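Local coordinates for protein bottromycin amidohydrolase (Streptomyces purpureus, PDB 6I5S) that probably hydrolyses an amide bond as a zinc-dependent, thiazoline-specific amidohydrolase that acts as gatekeeper of bottromycin biosynthesis, at residues A[15-19]-A[97-103]; A[103-107]-A[135-139]; A[261-265]-A[335-341]; A[416-420]-A[454-458]. Residue numbers count along the deposited sequence, not the author numbering.

Contact 1: A[15-19]-A[97-103]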
loop_
_atom_site.group_PDB
_atom_site.type_symbol
_atom_site.label_atom_id
_atom_site.label_comp_id
_atom_site.label_asym_id
_atom_site.label_seq_id
_atom_site.Cartn_x
_atom_site.Cartn_y
_atom_site.Cartn_z
ATOM N N ARG A 15 15.542 15.302 -2.863
ATOM C CA ARG A 15 15.832 14.208 -3.797
ATOM C C ARG A 15 16.270 12.943 -3.072
ATOM O O ARG A 15 16.788 12.022 -3.691
ATOM C CB ARG A 15 16.892 14.612 -4.829
ATOM C CG ARG A 15 16.480 15.807 -5.671
ATOM C CD ARG A 15 17.414 16.015 -6.912
ATOM N NE ARG A 15 17.439 14.833 -7.783
ATOM C CZ ARG A 15 16.569 14.589 -8.765
ATOM N NH1 ARG A 15 16.674 13.475 -9.488
ATOM N NH2 ARG A 15 15.623 15.471 -9.062
ATOM N N GLY A 16 16.007 12.862 -1.771
ATOM C CA GLY A 16 16.488 11.743 -0.952
ATOM C C GLY A 16 16.003 10.372 -1.341
ATOM O O GLY A 16 16.668 9.383 -1.032
ATOM N N LEU A 17 14.863 10.259 -2.016
ATOM C CA LEU A 17 14.450 8.945 -2.467
ATOM C C LEU A 17 15.231 8.453 -3.675
ATOM O O LEU A 17 15.153 7.264 -3.989
ATOM C CB LEU A 17 12.979 8.922 -2.844
ATOM C CG LEU A 17 12.002 9.090 -1.672
ATOM C CD1 LEU A 17 10.591 9.279 -2.130
ATOM C CD2 LEU A 17 12.091 7.834 -0.707
ATOM N N LEU A 18 15.955 9.334 -4.370
ATOM C CA LEU A 18 16.575 9.016 -5.650
ATOM C C LEU A 18 17.986 9.561 -5.647
ATOM O O LEU A 18 18.337 10.432 -6.439
ATOM C CB LEU A 18 15.763 9.581 -6.815
ATOM C CG LEU A 18 14.338 9.035 -6.876
ATOM C CD1 LEU A 18 13.485 9.863 -7.813
ATOM C CD2 LEU A 18 14.334 7.573 -7.306
ATOM N N PRO A 19 18.823 9.060 -4.754
ATOM C CA PRO A 19 20.125 9.674 -4.555
ATOM C C PRO A 19 21.052 9.419 -5.734
ATOM O O PRO A 19 21.045 8.354 -6.360
ATOM C CB PRO A 19 20.651 9.000 -3.281
ATOM C CG PRO A 19 19.889 7.709 -3.164
ATOM C CD PRO A 19 18.528 7.996 -3.761
ATOM N N VAL A 97 7.187 4.690 2.152
ATOM C CA VAL A 97 8.331 4.648 1.246
ATOM C C VAL A 97 9.367 5.623 1.768
ATOM O O VAL A 97 9.087 6.820 1.907
ATOM C CB VAL A 97 7.887 4.995 -0.162
ATOM C CG1 VAL A 97 9.100 5.251 -1.042
ATOM C CG2 VAL A 97 7.011 3.854 -0.669
ATOM N N SER A 98 10.562 5.099 2.085
ATOM C CA SER A 98 11.673 5.859 2.624
ATOM C C SER A 98 12.947 5.708 1.811
ATOM O O SER A 98 13.918 6.430 2.074
ATOM C CB SER A 98 11.966 5.436 4.077
ATOM O OG SER A 98 10.882 5.780 4.895
ATOM N N SER A 99 12.960 4.807 0.841
ATOM C CA SER A 99 14.162 4.559 0.048
ATOM C C SER A 99 13.787 4.008 -1.320
ATOM O O SER A 99 12.683 3.499 -1.552
ATOM C CB SER A 99 15.127 3.566 0.734
ATOM O OG SER A 99 14.619 2.286 0.641
ATOM N N VAL A 100 14.735 4.150 -2.250
ATOM C CA VAL A 100 14.541 3.565 -3.576
ATOM C C VAL A 100 14.375 2.045 -3.507
ATOM O O VAL A 100 13.708 1.461 -4.367
ATOM C CB VAL A 100 15.713 3.969 -4.492
ATOM C CG1 VAL A 100 17.020 3.441 -3.949
ATOM C CG2 VAL A 100 15.485 3.469 -5.905
ATOM N N SER A 101 14.920 1.392 -2.475
ATOM C CA SER A 101 14.669 -0.039 -2.280
ATOM C C SER A 101 13.177 -0.333 -2.206
ATOM O O SER A 101 12.695 -1.323 -2.762
ATOM C CB SER A 101 15.394 -0.497 -1.021
ATOM O OG SER A 101 15.055 -1.834 -0.725
ATOM N N ASP A 102 12.429 0.480 -1.457
ATOM C CA ASP A 102 10.983 0.303 -1.374
ATOM C C ASP A 102 10.318 0.466 -2.735
ATOM O O ASP A 102 9.371 -0.254 -3.056
ATOM C CB ASP A 102 10.379 1.318 -0.401
ATOM C CG ASP A 102 11.023 1.306 0.965
ATOM O OD1 ASP A 102 11.625 0.286 1.355
ATOM O OD2 ASP A 102 10.879 2.311 1.726
ATOM N N LEU A 103 10.743 1.466 -3.516
ATOM C CA LEU A 103 10.123 1.711 -4.808
ATOM C C LEU A 103 10.304 0.507 -5.728
ATOM O O LEU A 103 9.368 0.083 -6.420
ATOM C CB LEU A 103 10.727 2.985 -5.427
ATOM C CG LEU A 103 10.429 4.328 -4.694
ATOM C CD1 LEU A 103 11.232 5.433 -5.333
ATOM C CD2 LEU A 103 8.961 4.636 -4.758
HETATM O O HOH W 1 16.837 6.011 -1.384
#
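L17 lays its CD2 methyl across the peptide link between S98 and S99, with L17 CD2 3.4 Å from S98 C and 3.5 Å from S99 N; the same methyl reaches V97 CG1 at 4.0 Å. The surface it covers follows directly on the H94-x-H96 pair, two zinc ligands at the end of the first strand of what is, in this superfamily, a β/α-barrel. The contact therefore illustrates how an N-terminal extension can be laid over the first β-to-α connection of a barrel. Residues 15-19 manage this by folding into a type I turn from R15 to L18, closed by L18 N to R15 O at 2.9 Å, which brings the ends of two consecutive leucines up to residues 97-103. L18 sits more loosely, its CD2 4.5 Å from V100 CG2 and 4.3 Å from L103 CD1 on the first turn of helix 100-108. Helix 121-132 packs against both leucines through H123, A126 and V129. Polar atoms at the junction are joined by a water, which accepts from V100 N at 2.9 Å and donates weakly to L17 O at 3.3 Å. S99 is at the N-cap position of the helix. D102 OD1 is salt-bridged to R300, and D102 OD2 accepts an almost straight 2.8 Å hydrogen bond from S98 N.

Contact 2: A[103-107]-A[135-139]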
loop_
_atom_site.group_PDB
_atom_site.type_symbol
_atom_site.label_atom_id
_atom_site.label_comp_id
_atom_site.label_asym_id
_atom_site.label_seq_id
_atom_site.Cartn_x
_atom_site.Cartn_y
_atom_site.Cartn_z
ATOM N N LEU A 103 10.743 1.466 -3.516
ATOM C CA LEU A 103 10.123 1.711 -4.808
ATOM C C LEU A 103 10.304 0.507 -5.728
ATOM O O LEU A 103 9.368 0.083 -6.420
ATOM C CB LEU A 103 10.727 2.985 -5.427
ATOM C CG LEU A 103 10.429 4.328 -4.694
ATOM C CD1 LEU A 103 11.232 5.433 -5.333
ATOM C CD2 LEU A 103 8.961 4.636 -4.758
ATOM N N VAL A 104 11.498 -0.080 -5.722
ATOM C CA VAL A 104 11.763 -1.256 -6.547
ATOM C C VAL A 104 10.960 -2.455 -6.077
ATOM O O VAL A 104 10.375 -3.174 -6.893
ATOM C CB VAL A 104 13.280 -1.554 -6.586
ATOM C CG1 VAL A 104 13.500 -2.919 -7.285
ATOM C CG2 VAL A 104 14.060 -0.420 -7.313
ATOM N N GLY A 105 10.884 -2.668 -4.754
ATOM C CA GLY A 105 10.076 -3.758 -4.218
ATOM C C GLY A 105 8.626 -3.668 -4.642
ATOM O O GLY A 105 8.028 -4.663 -5.072
ATOM N N LEU A 106 8.044 -2.458 -4.578
ATOM C CA LEU A 106 6.668 -2.305 -5.028
ATOM C C LEU A 106 6.514 -2.675 -6.499
ATOM O O LEU A 106 5.621 -3.476 -6.836
ATOM C CB LEU A 106 6.166 -0.883 -4.756
ATOM C CG LEU A 106 6.048 -0.517 -3.282
ATOM C CD1 LEU A 106 5.783 0.967 -3.123
ATOM C CD2 LEU A 106 4.968 -1.312 -2.568
ATOM N N LEU A 107 7.384 -2.116 -7.393
ATOM C CA LEU A 107 7.236 -2.344 -8.824
ATOM C C LEU A 107 7.323 -3.821 -9.153
ATOM O O LEU A 107 6.563 -4.339 -9.966
ATOM C CB LEU A 107 8.346 -1.621 -9.586
ATOM C CG LEU A 107 8.176 -0.109 -9.663
ATOM C CD1 LEU A 107 9.445 0.438 -10.343
ATOM C CD2 LEU A 107 6.919 0.225 -10.440
ATOM N N ALA A 135 12.604 8.408 -14.358
ATOM C CA ALA A 135 12.887 7.104 -13.786
ATOM C C ALA A 135 11.576 6.342 -13.740
ATOM O O ALA A 135 10.501 6.938 -13.616
ATOM C CB ALA A 135 13.453 7.225 -12.369
ATOM N N VAL A 136 11.670 5.020 -13.805
ATOM C CA VAL A 136 10.502 4.167 -13.682
ATOM C C VAL A 136 10.200 4.008 -12.202
ATOM O O VAL A 136 11.033 3.478 -11.452
ATOM C CB VAL A 136 10.765 2.807 -14.336
ATOM C CG1 VAL A 136 9.596 1.891 -14.153
ATOM C CG2 VAL A 136 10.946 3.009 -15.817
ATOM N N LEU A 137 9.032 4.476 -11.771
ATOM C CA LEU A 137 8.697 4.309 -10.360
ATOM C C LEU A 137 7.174 4.336 -10.195
ATOM O O LEU A 137 6.442 4.760 -11.099
ATOM C CB LEU A 137 9.398 5.375 -9.503
ATOM C CG LEU A 137 9.483 6.779 -10.030
ATOM C CD1 LEU A 137 8.166 7.228 -10.516
ATOM C CD2 LEU A 137 10.002 7.684 -8.942
ATOM N N PRO A 138 6.666 3.823 -9.080
ATOM C CA PRO A 138 5.230 3.899 -8.819
ATOM C C PRO A 138 4.835 5.347 -8.559
ATOM O O PRO A 138 5.634 6.140 -8.036
ATOM C CB PRO A 138 5.040 3.060 -7.550
ATOM C CG PRO A 138 6.363 2.441 -7.247
ATOM C CD PRO A 138 7.424 3.244 -7.977
ATOM N N ARG A 139 3.569 5.644 -8.856
ATOM C CA ARG A 139 3.066 7.004 -8.660
ATOM C C ARG A 139 2.613 7.185 -7.212
ATOM O O ARG A 139 1.790 6.397 -6.736
ATOM C CB ARG A 139 1.895 7.226 -9.609
ATOM C CG ARG A 139 1.256 8.642 -9.591
ATOM C CD ARG A 139 2.214 9.694 -10.214
ATOM N NE ARG A 139 1.525 10.966 -10.430
ATOM C CZ ARG A 139 1.367 11.575 -11.604
ATOM N NH1 ARG A 139 1.879 11.078 -12.729
ATOM N NH2 ARG A 139 0.692 12.715 -11.641
#
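Apolar packing carries this contact almost alone, between helix 100-108 and the loop that feeds strand 139-142, next to strand 111-116 in what is, as in other amidohydrolases, probably a β/α-barrel. The helix follows strand 84-95; residues 135-139 come after helix 121-132. The example shows a proline ring, just before a strand, serving as the surface on which three leucines of a helix close. L103, L106 and L107 all point their CA-to-CB bonds toward residues 135-139, and the i, i+4 pair L103 and L107 both meet one ring atom: L103 CD2 and L107 CG each lie 3.8 Å from P138 CD. L106 CB adds a looser touch at 4.2 Å from P138 CG. Beyond the ring, L107 CD1 extends along the loop to V136 CG1 (4.1 Å) and to L137 CA (3.9 Å), while L103 CD1 meets L137 CD2 at 4.4 Å. The side chain of Y114, from the strand between, packs on L103, L106 and P138.

Backbone polarity is dealt with mostly elsewhere: V136 bonds to L28 and R139 to T112 and Y114 of the neighbouring strand. The exception is V136 O, buried without any polar partner, with L107 CD1 3.6 Å away.

Contact 3: A[261-265]-A[335-341]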
loop_
_atom_site.group_PDB
_atom_site.type_symbol
_atom_site.label_atom_id
_atom_site.label_comp_id
_atom_site.label_asym_id
_atom_site.label_seq_id
_atom_site.Cartn_x
_atom_site.Cartn_y
_atom_site.Cartn_z
ATOM N N LEU A 261 -21.505 -1.987 12.376
ATOM C CA LEU A 261 -20.719 -2.052 11.143
ATOM C C LEU A 261 -21.418 -1.422 9.932
ATOM O O LEU A 261 -20.752 -0.927 9.031
ATOM C CB LEU A 261 -20.364 -3.508 10.792
ATOM C CG LEU A 261 -19.560 -4.286 11.838
ATOM C CD1 LEU A 261 -19.176 -5.657 11.310
ATOM C CD2 LEU A 261 -18.318 -3.564 12.265
ATOM N N ALA A 262 -22.755 -1.471 9.887
ATOM C CA ALA A 262 -23.485 -0.875 8.768
ATOM C C ALA A 262 -23.253 0.629 8.655
ATOM O O ALA A 262 -23.527 1.214 7.600
ATOM C CB ALA A 262 -24.983 -1.143 8.903
ATOM N N GLU A 263 -22.775 1.273 9.720
ATOM C CA GLU A 263 -22.349 2.658 9.604
ATOM C C GLU A 263 -21.195 2.803 8.617
ATOM O O GLU A 263 -20.939 3.906 8.131
ATOM C CB GLU A 263 -21.945 3.190 10.975
ATOM C CG GLU A 263 -23.133 3.557 11.876
ATOM C CD GLU A 263 -22.731 3.753 13.337
ATOM O OE1 GLU A 263 -21.559 4.112 13.596
ATOM O OE2 GLU A 263 -23.585 3.549 14.229
ATOM N N ALA A 264 -20.508 1.717 8.291
ATOM C CA ALA A 264 -19.365 1.815 7.393
ATOM C C ALA A 264 -19.725 1.616 5.927
ATOM O O ALA A 264 -18.828 1.657 5.079
ATOM C CB ALA A 264 -18.290 0.804 7.799
ATOM N N ALA A 265 -20.997 1.436 5.595
ATOM C CA ALA A 265 -21.348 1.195 4.200
ATOM C C ALA A 265 -20.956 2.381 3.342
ATOM O O ALA A 265 -21.256 3.522 3.674
ATOM C CB ALA A 265 -22.845 0.905 4.071
ATOM N N ALA A 335 -16.567 -8.775 7.457
ATOM C CA ALA A 335 -17.931 -8.416 7.810
ATOM C C ALA A 335 -18.243 -6.986 7.379
ATOM O O ALA A 335 -19.364 -6.686 6.942
ATOM C CB ALA A 335 -18.133 -8.578 9.329
ATOM N N LEU A 336 -17.254 -6.100 7.481
ATOM C CA LEU A 336 -17.421 -4.736 6.984
ATOM C C LEU A 336 -17.685 -4.720 5.474
ATOM O O LEU A 336 -18.585 -4.012 4.989
ATOM C CB LEU A 336 -16.177 -3.918 7.354
ATOM C CG LEU A 336 -16.090 -3.422 8.790
ATOM C CD1 LEU A 336 -14.675 -2.917 9.148
ATOM C CD2 LEU A 336 -17.112 -2.314 8.985
ATOM N N ALA A 337 -16.910 -5.509 4.711
ATOM C CA ALA A 337 -17.129 -5.590 3.272
ATOM C C ALA A 337 -18.532 -6.088 2.960
ATOM O O ALA A 337 -19.214 -5.556 2.079
ATOM C CB ALA A 337 -16.088 -6.491 2.646
ATOM N N GLU A 338 -19.008 -7.075 3.722
ATOM C CA GLU A 338 -20.360 -7.588 3.518
ATOM C C GLU A 338 -21.416 -6.553 3.857
ATOM O O GLU A 338 -22.511 -6.590 3.296
ATOM C CB GLU A 338 -20.575 -8.864 4.345
ATOM C CG GLU A 338 -19.933 -10.099 3.713
ATOM C CD GLU A 338 -19.772 -11.264 4.684
ATOM O OE1 GLU A 338 -20.255 -11.169 5.832
ATOM O OE2 GLU A 338 -19.147 -12.277 4.294
ATOM N N GLU A 339 -21.117 -5.606 4.746
ATOM C CA GLU A 339 -22.059 -4.501 5.003
ATOM C C GLU A 339 -21.932 -3.377 3.978
ATOM O O GLU A 339 -22.688 -2.411 4.055
ATOM C CB GLU A 339 -21.861 -3.914 6.405
ATOM C CG GLU A 339 -22.163 -4.866 7.537
ATOM C CD GLU A 339 -23.628 -5.154 7.660
ATOM O OE1 GLU A 339 -24.443 -4.328 7.186
ATOM O OE2 GLU A 339 -23.967 -6.201 8.236
ATOM N N GLY A 340 -20.985 -3.454 3.051
ATOM C CA GLY A 340 -20.844 -2.460 2.009
ATOM C C GLY A 340 -19.657 -1.530 2.157
ATOM O O GLY A 340 -19.551 -0.579 1.367
ATOM N N ALA A 341 -18.821 -1.701 3.184
ATOM C CA ALA A 341 -17.573 -0.948 3.263
ATOM C C ALA A 341 -16.691 -1.292 2.063
ATOM O O ALA A 341 -16.809 -2.348 1.444
ATOM C CB ALA A 341 -16.777 -1.256 4.531
#
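Here the end of a long helix supplies the hollows; a short 3-10 segment, 262-264, and its flanking residues supply the bumps. L261 is the largest protrusion: it leans over the last helical turn, with L261 CD1 on A335 CB and L261 CD2 on L336 CD2, both at 3.7 Å, while L261 CB rests 4.0 Å from E339 CG. A264 fits beside it as a smaller bump, its CB 3.5 Å from L336 CD2 and 4.1 Å from A341 CB. Further along, A265 CB settles 3.3 Å from E339 O, where the helix closes in a Schellman motif. At G340, with positive phi, a CB would be jammed against the carbonyl of E339 and sit tightly against A265 CB. Reversing direction there brings A341 CA to 3.4 Å from A264 O, a CA-H···O contact. F233 touches both L261 and L336. The segments lead into strands 268-270 and 342-343, and a backbone hydrogen bond between G340 and G266 joins them just before those strands begin.

Contact 4: A[416-420]-A[454-458]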
loop_
_atom_site.group_PDB
_atom_site.type_symbol
_atom_site.label_atom_id
_atom_site.label_comp_id
_atom_site.label_asym_id
_atom_site.label_seq_id
_atom_site.Cartn_x
_atom_site.Cartn_y
_atom_site.Cartn_z
ATOM N N LEU A 416 -1.237 -13.471 -7.454
ATOM C CA LEU A 416 -0.883 -12.227 -8.136
ATOM C C LEU A 416 0.561 -11.814 -7.910
ATOM O O LEU A 416 1.040 -10.853 -8.553
ATOM C CB LEU A 416 -1.830 -11.131 -7.652
ATOM C CG LEU A 416 -3.302 -11.295 -7.995
ATOM C CD1 LEU A 416 -4.193 -10.548 -7.041
ATOM C CD2 LEU A 416 -3.550 -10.802 -9.445
ATOM N N ALA A 417 1.295 -12.535 -7.056
ATOM C CA ALA A 417 2.580 -12.068 -6.550
ATOM C C ALA A 417 3.742 -12.185 -7.507
ATOM O O ALA A 417 4.790 -11.583 -7.235
ATOM C CB ALA A 417 2.948 -12.810 -5.267
ATOM N N ARG A 418 3.630 -12.934 -8.594
ATOM C CA ARG A 418 4.743 -13.103 -9.510
ATOM C C ARG A 418 4.288 -12.785 -10.928
ATOM O O ARG A 418 4.035 -13.687 -11.745
ATOM C CB ARG A 418 5.301 -14.536 -9.427
ATOM C CG ARG A 418 6.659 -14.647 -10.032
ATOM C CD ARG A 418 7.095 -16.097 -10.153
ATOM N NE ARG A 418 8.479 -16.123 -10.506
ATOM C CZ ARG A 418 8.930 -15.834 -11.720
ATOM N NH1 ARG A 418 8.067 -15.515 -12.692
ATOM N NH2 ARG A 418 10.242 -15.870 -11.953
ATOM N N PRO A 419 4.161 -11.506 -11.257
ATOM C CA PRO A 419 3.807 -11.150 -12.621
ATOM C C PRO A 419 4.848 -11.670 -13.591
ATOM O O PRO A 419 6.026 -11.820 -13.267
ATOM C CB PRO A 419 3.792 -9.630 -12.594
ATOM C CG PRO A 419 3.617 -9.211 -11.163
ATOM C CD PRO A 419 4.223 -10.354 -10.358
ATOM N N ASP A 420 4.396 -11.961 -14.792
ATOM C CA ASP A 420 5.277 -12.120 -15.932
ATOM C C ASP A 420 5.576 -10.812 -16.661
ATOM O O ASP A 420 6.358 -10.822 -17.623
ATOM C CB ASP A 420 4.651 -13.139 -16.877
ATOM C CG ASP A 420 4.484 -14.488 -16.209
ATOM O OD1 ASP A 420 5.489 -14.972 -15.689
ATOM O OD2 ASP A 420 3.350 -15.011 -16.146
ATOM N N ARG A 454 12.032 -14.406 -6.704
ATOM C CA ARG A 454 10.873 -13.573 -6.956
ATOM C C ARG A 454 9.610 -14.423 -6.987
ATOM O O ARG A 454 9.577 -15.504 -7.618
ATOM C CB ARG A 454 11.064 -12.826 -8.294
ATOM C CG ARG A 454 9.991 -11.839 -8.552
ATOM C CD ARG A 454 10.288 -10.905 -9.756
ATOM N NE ARG A 454 10.192 -11.638 -11.003
ATOM C CZ ARG A 454 9.054 -11.860 -11.655
ATOM N NH1 ARG A 454 7.899 -11.401 -11.196
ATOM N NH2 ARG A 454 9.079 -12.504 -12.806
ATOM N N GLY A 455 8.573 -13.929 -6.306
ATOM C CA GLY A 455 7.316 -14.649 -6.126
ATOM C C GLY A 455 7.134 -15.285 -4.757
ATOM O O GLY A 455 5.987 -15.557 -4.360
ATOM N N ALA A 456 8.224 -15.568 -4.046
ATOM C CA ALA A 456 8.170 -16.003 -2.661
ATOM C C ALA A 456 7.900 -14.778 -1.785
ATOM O O ALA A 456 8.490 -13.704 -2.000
ATOM C CB ALA A 456 9.486 -16.646 -2.258
ATOM N N LEU A 457 7.032 -14.927 -0.807
ATOM C CA LEU A 457 6.716 -13.762 0.010
ATOM C C LEU A 457 7.679 -13.599 1.166
ATOM O O LEU A 457 7.630 -12.570 1.862
ATOM C CB LEU A 457 5.280 -13.867 0.534
ATOM C CG LEU A 457 4.226 -13.957 -0.582
ATOM C CD1 LEU A 457 2.814 -13.944 0.039
ATOM C CD2 LEU A 457 4.358 -12.877 -1.659
ATOM N N ASP A 458 8.510 -14.618 1.405
ATOM C CA ASP A 458 9.504 -14.651 2.452
ATOM C C ASP A 458 10.655 -15.480 1.918
ATOM O O ASP A 458 10.421 -16.428 1.165
ATOM C CB ASP A 458 8.991 -15.331 3.723
ATOM C CG ASP A 458 7.845 -14.595 4.343
ATOM O OD1 ASP A 458 8.145 -13.549 4.954
ATOM O OD2 ASP A 458 6.686 -15.059 4.206
HETATM O O HOH W 2 7.183 -10.425 -8.599
HETATM O O HOH W 3 11.354 -16.358 -9.428
#
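R454 makes the strongest bonds across this contact, both terminal nitrogens meeting one carbonyl: R454 NH1 donates to P419 O at 2.8 Å and R454 NH2 to it at 3.2 Å. Its NE forms a salt bridge with D435 of helix 431-444, so one arginine pins the C-terminal tail after that helix to the loop entering strand 421-424, in the antiparallel part of the sheet that, as in other amidohydrolases, probably flanks a β/α-barrel. R418 answers with a weak bond from its NE to R454 O, 3.2 Å. Two waters reinforce the seam: one bridges A417 O (3.0 Å) and R454 NH1 (2.9 Å), the other R418 NH2 (2.8 Å) and R454 O (2.7 Å). The guanidinium groups overlie each other, R418 NH1 only 3.2 Å from R454 NH2; D435, in a long, weak pair with R418 as well, and D420, whose OD1 is a long 4.0 Å from R418 NH1, can offset this repulsion between like charges.

Packing takes over further out. G455 CA lies 3.9 Å from R418 CB; a side chain at G455 would collide with R418 CD. Beyond it, near H361 of helix 358-369, A417 CB meets L457 CD2 at 3.9 Å.

Contacts 1 and 2 form adjoining apolar patches on helix 100-108: they share L103, their centres are about 9 Å apart, and they meet directly through V97 CG2 and L106 CD1 at 4.0 Å and L18 CD1 and L137 CD2 at 4.3 Å. Both lie on the same side of the chain's centre, with the side chain of S98 about 10 Å and that of L106 about 13 Å from a zinc ion. Contact 4 comes within about 6 Å of contact 2 at the nearest atoms without touching it. Contact 3 stands apart, across the chain's centre, about 36 Å from contact 1 between centres; its segment 335-341 nevertheless precedes the zinc ligand D348 by seven residues in sequence.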